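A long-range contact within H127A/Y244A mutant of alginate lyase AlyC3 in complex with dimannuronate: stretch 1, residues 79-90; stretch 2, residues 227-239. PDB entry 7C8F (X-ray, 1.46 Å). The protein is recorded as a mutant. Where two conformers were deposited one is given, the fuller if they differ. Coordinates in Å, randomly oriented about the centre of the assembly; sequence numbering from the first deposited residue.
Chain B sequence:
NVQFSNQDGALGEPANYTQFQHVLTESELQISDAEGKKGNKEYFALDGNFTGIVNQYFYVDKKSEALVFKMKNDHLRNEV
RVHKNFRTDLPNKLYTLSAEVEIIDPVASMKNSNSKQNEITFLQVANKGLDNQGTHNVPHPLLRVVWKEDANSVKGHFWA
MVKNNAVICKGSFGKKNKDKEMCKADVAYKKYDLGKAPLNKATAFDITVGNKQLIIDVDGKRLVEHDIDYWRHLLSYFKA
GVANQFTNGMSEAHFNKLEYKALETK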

# COMPACT_ATOMS: atom_id res chain seq x y z
N GLU B 79 6.15 25.83 6.66
CA GLU B 79 6.25 24.70 7.56
C GLU B 79 7.68 24.20 7.65
O GLU B 79 8.41 24.16 6.66
CB GLU B 79 5.40 23.52 7.06
CG GLU B 79 3.90 23.78 7.08
CD GLU B 79 3.13 22.78 6.25
OE1 GLU B 79 3.54 22.48 5.10
OE2 GLU B 79 2.10 22.28 6.76
N VAL B 80 8.06 23.78 8.85
CA VAL B 80 9.25 22.95 9.04
C VAL B 80 8.85 21.51 8.76
O VAL B 80 7.85 21.01 9.31
CB VAL B 80 9.80 23.12 10.46
CG1 VAL B 80 10.74 21.99 10.82
CG2 VAL B 80 10.52 24.47 10.61
N ARG B 81 9.62 20.83 7.91
CA ARG B 81 9.35 19.46 7.47
C ARG B 81 10.47 18.59 8.01
O ARG B 81 11.62 18.71 7.58
CB ARG B 81 9.26 19.40 5.94
CG ARG B 81 8.80 18.07 5.35
CD ARG B 81 9.94 17.06 5.15
NE ARG B 81 9.60 16.07 4.12
CZ ARG B 81 9.73 14.75 4.24
NH1 ARG B 81 9.40 13.96 3.21
NH2 ARG B 81 10.23 14.20 5.34
N VAL B 82 10.15 17.75 8.99
CA VAL B 82 11.14 16.86 9.58
C VAL B 82 11.53 15.80 8.56
O VAL B 82 10.67 15.17 7.94
CB VAL B 82 10.61 16.25 10.89
CG1 VAL B 82 11.66 15.36 11.54
CG2 VAL B 82 10.16 17.36 11.87
N HIS B 83 12.84 15.61 8.36
CA HIS B 83 13.33 14.84 7.21
C HIS B 83 13.02 13.35 7.27
O HIS B 83 12.88 12.72 6.22
CB HIS B 83 14.83 15.05 7.05
CG HIS B 83 15.17 16.31 6.34
ND1 HIS B 83 16.16 17.17 6.76
CD2 HIS B 83 14.65 16.85 5.20
CE1 HIS B 83 16.25 18.18 5.91
NE2 HIS B 83 15.35 18.01 4.95
N LYS B 84 12.94 12.76 8.46
CA LYS B 84 12.77 11.31 8.54
C LYS B 84 11.44 10.87 7.94
O LYS B 84 10.37 11.32 8.36
CB LYS B 84 12.84 10.88 10.01
CG LYS B 84 12.63 9.38 10.23
CD LYS B 84 13.83 8.58 9.73
CE LYS B 84 13.58 7.09 9.90
NZ LYS B 84 14.77 6.28 9.44
N ASN B 85 11.49 9.95 6.98
CA ASN B 85 10.29 9.27 6.48
C ASN B 85 10.23 7.94 7.21
O ASN B 85 10.92 6.98 6.86
CB ASN B 85 10.33 9.07 4.97
CG ASN B 85 10.45 10.38 4.20
OD1 ASN B 85 9.76 11.36 4.48
ND2 ASN B 85 11.35 10.39 3.22
N PHE B 86 9.40 7.90 8.25
CA PHE B 86 9.42 6.78 9.18
C PHE B 86 8.31 5.77 8.91
O PHE B 86 7.24 6.09 8.37
CB PHE B 86 9.35 7.24 10.64
CG PHE B 86 8.34 8.34 10.92
CD1 PHE B 86 6.99 8.05 11.06
CD2 PHE B 86 8.76 9.65 11.09
CE1 PHE B 86 6.06 9.07 11.34
CE2 PHE B 86 7.85 10.67 11.37
CZ PHE B 86 6.50 10.38 11.50
N ARG B 87 8.58 4.54 9.32
CA ARG B 87 7.53 3.54 9.38
C ARG B 87 6.64 3.80 10.58
O ARG B 87 7.10 4.22 11.64
CB ARG B 87 8.14 2.15 9.51
CG ARG B 87 8.83 1.76 8.23
CD ARG B 87 9.19 0.32 8.17
NE ARG B 87 8.08 -0.60 8.34
CZ ARG B 87 8.15 -1.84 7.87
NH1 ARG B 87 9.25 -2.21 7.22
NH2 ARG B 87 7.17 -2.70 8.05
N THR B 88 5.35 3.53 10.42
CA THR B 88 4.37 3.80 11.48
C THR B 88 3.90 2.52 12.15
O THR B 88 3.10 2.59 13.09
CB THR B 88 3.15 4.54 10.91
OG1 THR B 88 2.40 3.65 10.06
CG2 THR B 88 3.59 5.77 10.11
N ASP B 89 4.37 1.36 11.68
CA ASP B 89 3.77 0.08 12.01
C ASP B 89 4.63 -0.80 12.91
O ASP B 89 4.23 -1.93 13.19
CB ASP B 89 3.41 -0.68 10.72
CG ASP B 89 4.60 -0.89 9.77
OD1 ASP B 89 5.54 -0.07 9.73
OD2 ASP B 89 4.58 -1.91 9.04
N LEU B 90 5.79 -0.31 13.37
CA LEU B 90 6.67 -1.24 14.05
C LEU B 90 6.66 -1.01 15.56
O LEU B 90 6.55 0.14 16.01
CB LEU B 90 8.11 -1.12 13.52
CG LEU B 90 8.25 -1.42 12.03
CD1 LEU B 90 9.68 -1.16 11.60
CD2 LEU B 90 7.85 -2.86 11.72
N ASP B 227 -5.95 3.36 15.95
CA ASP B 227 -5.29 2.25 15.25
C ASP B 227 -5.07 2.66 13.79
O ASP B 227 -6.02 3.05 13.10
CB ASP B 227 -6.18 1.01 15.35
CG ASP B 227 -5.61 -0.24 14.66
OD1 ASP B 227 -4.64 -0.15 13.90
OD2 ASP B 227 -6.18 -1.33 14.87
N ILE B 228 -3.81 2.59 13.32
CA ILE B 228 -3.48 2.96 11.94
C ILE B 228 -2.87 1.79 11.18
O ILE B 228 -2.03 1.99 10.29
CB ILE B 228 -2.57 4.20 11.90
CG1 ILE B 228 -1.30 4.00 12.74
CG2 ILE B 228 -3.33 5.43 12.38
CD1 ILE B 228 -0.21 5.04 12.47
N ASP B 229 -3.28 0.58 11.49
CA ASP B 229 -2.80 -0.61 10.78
C ASP B 229 -2.96 -0.42 9.25
O ASP B 229 -2.14 -0.82 8.50
CB ASP B 229 -3.64 -1.81 11.27
CG ASP B 229 -3.10 -3.19 10.89
OD1 ASP B 229 -2.02 -3.34 10.47
OD2 ASP B 229 -3.85 -4.09 11.12
N TYR B 230 -4.03 0.21 8.86
CA TYR B 230 -4.32 0.46 7.45
C TYR B 230 -3.28 1.28 6.69
O TYR B 230 -3.25 1.23 5.51
CB TYR B 230 -5.70 1.13 7.29
CG TYR B 230 -5.85 2.45 8.02
CD1 TYR B 230 -5.44 3.62 7.45
CD2 TYR B 230 -6.41 2.50 9.27
CE1 TYR B 230 -5.54 4.80 8.11
CE2 TYR B 230 -6.53 3.67 9.94
CZ TYR B 230 -6.08 4.80 9.37
OH TYR B 230 -6.22 5.96 10.05
N TRP B 231 -2.47 2.02 7.42
CA TRP B 231 -1.46 2.90 6.88
C TRP B 231 -0.05 2.31 6.89
O TRP B 231 0.87 2.95 6.56
CB TRP B 231 -1.44 4.14 7.77
CG TRP B 231 -0.89 5.43 7.23
CD1 TRP B 231 0.28 5.99 7.51
CD2 TRP B 231 -1.57 6.34 6.38
NE1 TRP B 231 0.42 7.18 6.89
CE2 TRP B 231 -0.72 7.43 6.18
CE3 TRP B 231 -2.82 6.33 5.76
CZ2 TRP B 231 -1.09 8.50 5.39
CZ3 TRP B 231 -3.16 7.38 4.98
CH2 TRP B 231 -2.31 8.45 4.82
N ARG B 232 0.04 1.08 7.30
CA ARG B 232 1.33 0.42 7.52
C ARG B 232 2.39 0.48 6.45
O ARG B 232 3.56 0.55 6.77
CB ARG B 232 1.13 -1.02 8.00
CG ARG B 232 0.49 -1.97 7.01
CD ARG B 232 0.05 -3.26 7.66
NE ARG B 232 -0.59 -4.22 6.77
CZ ARG B 232 -1.88 -4.24 6.50
NH1 ARG B 232 -2.67 -3.34 6.99
NH2 ARG B 232 -2.38 -5.15 5.74
N HIS B 233 1.94 0.46 5.21
CA HIS B 233 2.87 0.48 4.08
C HIS B 233 3.40 1.87 3.75
O HIS B 233 4.32 1.98 2.92
CB HIS B 233 2.19 -0.07 2.83
CG HIS B 233 0.89 0.62 2.50
ND1 HIS B 233 -0.14 0.71 3.41
CD2 HIS B 233 0.47 1.25 1.38
CE1 HIS B 233 -1.15 1.36 2.86
NE2 HIS B 233 -0.82 1.68 1.62
N LEU B 234 2.87 2.93 4.36
CA LEU B 234 3.20 4.29 3.95
C LEU B 234 4.23 4.91 4.89
O LEU B 234 3.96 5.12 6.07
CB LEU B 234 1.92 5.14 3.90
CG LEU B 234 0.93 4.66 2.83
CD1 LEU B 234 -0.41 5.37 3.02
CD2 LEU B 234 1.50 4.91 1.44
N LEU B 235 5.42 5.20 4.36
CA LEU B 235 6.39 5.99 5.11
C LEU B 235 5.84 7.39 5.33
O LEU B 235 5.27 8.00 4.41
CB LEU B 235 7.71 6.07 4.34
CG LEU B 235 8.39 4.73 4.04
CD1 LEU B 235 9.73 4.97 3.35
CD2 LEU B 235 8.59 3.92 5.32
N SER B 236 5.99 7.90 6.55
CA SER B 236 5.28 9.10 6.97
C SER B 236 6.25 10.10 7.59
O SER B 236 7.40 9.77 7.93
CB SER B 236 4.16 8.72 7.95
OG SER B 236 3.25 7.82 7.30
N TYR B 237 5.80 11.35 7.71
CA TYR B 237 6.69 12.39 8.21
C TYR B 237 5.89 13.51 8.86
O TYR B 237 4.70 13.68 8.59
CB TYR B 237 7.61 12.96 7.12
CG TYR B 237 6.92 13.61 5.93
CD1 TYR B 237 6.56 12.86 4.81
CD2 TYR B 237 6.69 14.98 5.90
CE1 TYR B 237 5.97 13.47 3.71
CE2 TYR B 237 6.12 15.59 4.81
CZ TYR B 237 5.75 14.83 3.71
OH TYR B 237 5.16 15.43 2.61
N PHE B 238 6.58 14.27 9.71
CA PHE B 238 5.98 15.37 10.45
C PHE B 238 6.20 16.71 9.75
O PHE B 238 7.27 16.97 9.17
CB PHE B 238 6.62 15.51 11.83
CG PHE B 238 6.26 14.43 12.80
CD1 PHE B 238 4.93 14.19 13.16
CD2 PHE B 238 7.26 13.70 13.44
CE1 PHE B 238 4.62 13.21 14.09
CE2 PHE B 238 6.95 12.74 14.38
CZ PHE B 238 5.63 12.48 14.70
N LYS B 239 5.21 17.60 9.87
CA LYS B 239 5.36 19.01 9.54
C LYS B 239 4.71 19.84 10.64
O LYS B 239 3.75 19.41 11.28
CB LYS B 239 4.70 19.38 8.21
CG LYS B 239 5.35 18.68 7.03
CD LYS B 239 4.98 19.30 5.69
CE LYS B 239 3.56 18.92 5.29
NZ LYS B 239 3.25 19.56 3.97
O HOH W 1 9.37 13.41 9.86
O HOH W 2 4.09 3.10 7.92
O HOH W 3 0.77 1.39 10.81

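Antiparallel strands need not stay in register to stay together: where the pairing is interrupted, side chains and water can carry the contact across the gap. The two stretches here, at least 140 residues apart in sequence wherever they touch, bury 933 Å² between them and illustrate the principle well. Two short ladders differ in register by two residues. Phe86, Thr88 and Lys239 cover the most surface, Phe86 in one ladder, Lys239 in the other and Thr88 beyond Phe86.

Phe86 anchors one ladder. Its N donates to Ser236 O (2.8 Å) and its O accepts from Ser236 N (2.9 Å), a closed antiparallel pair. Its CA-to-CB bond points away overall, yet with chi1 at 44° (p) the ring returns to the other stretch and lies with one face over Ser236 O and Tyr237 N. Phe86 CE2 comes within 3.7 Å of Phe238 CD2, and the two rings meet obliquely, their planes at 53°. Phe238 also packs its CB against Val82 CG2 (4.0 Å), so apolar side chains pack together in this buried part of the contact.

Between the ladders, water replaces direct pairing. Water 1 donates to Val82 O (2.9 Å) and Lys84 O (2.8 Å) and accepts from Phe238 N (2.9 Å), satisfying backbone groups where the chains diverge.

Lys239 belongs to the other ladder, opposite Arg81. Its chain extends beside Arg81, with Lys239 CG 3.9 Å from Arg81 CG, and its NZ reaches Glu79 OE1 at 3.1 Å in a hydrogen-bonded salt bridge; a long aliphatic chain ending in a charge suits both tasks. The backbone adds Val82 N to Phe238 O (3.0 Å) and a CA-H...O contact from Lys239 CA to Val80 O (3.2 Å). Arg81 turns its guanidinium flat onto the Tyr237 ring, with Arg81 CZ 3.5 Å from the ring centroid. Hydrogen bonds from Arg81 NH1 and NH2 to Asn85 OD1 (2.9 and 3.0 Å) and from NH2 to Val82 O (2.8 Å) help fix that plane, leaving its face free for the aromatic ring.

Beyond Phe86, Thr88 points toward the other stretch, near Ile228 and the turn from Trp231 to Leu234. Small and two-natured, it packs CB against Ile228 CD1 (3.7 Å) and CG2 near Ser236 OG (3.5 Å), while its OG1 lies 2.9 Å from water 3, which donates to Ile228 O (2.9 Å). Thr88 N donates to water 2 (2.8 Å), which also contacts Arg232 O (2.8 Å) and Leu234 O (2.7 Å). Thus hydrocarbon and solvent together continue what the strands begin.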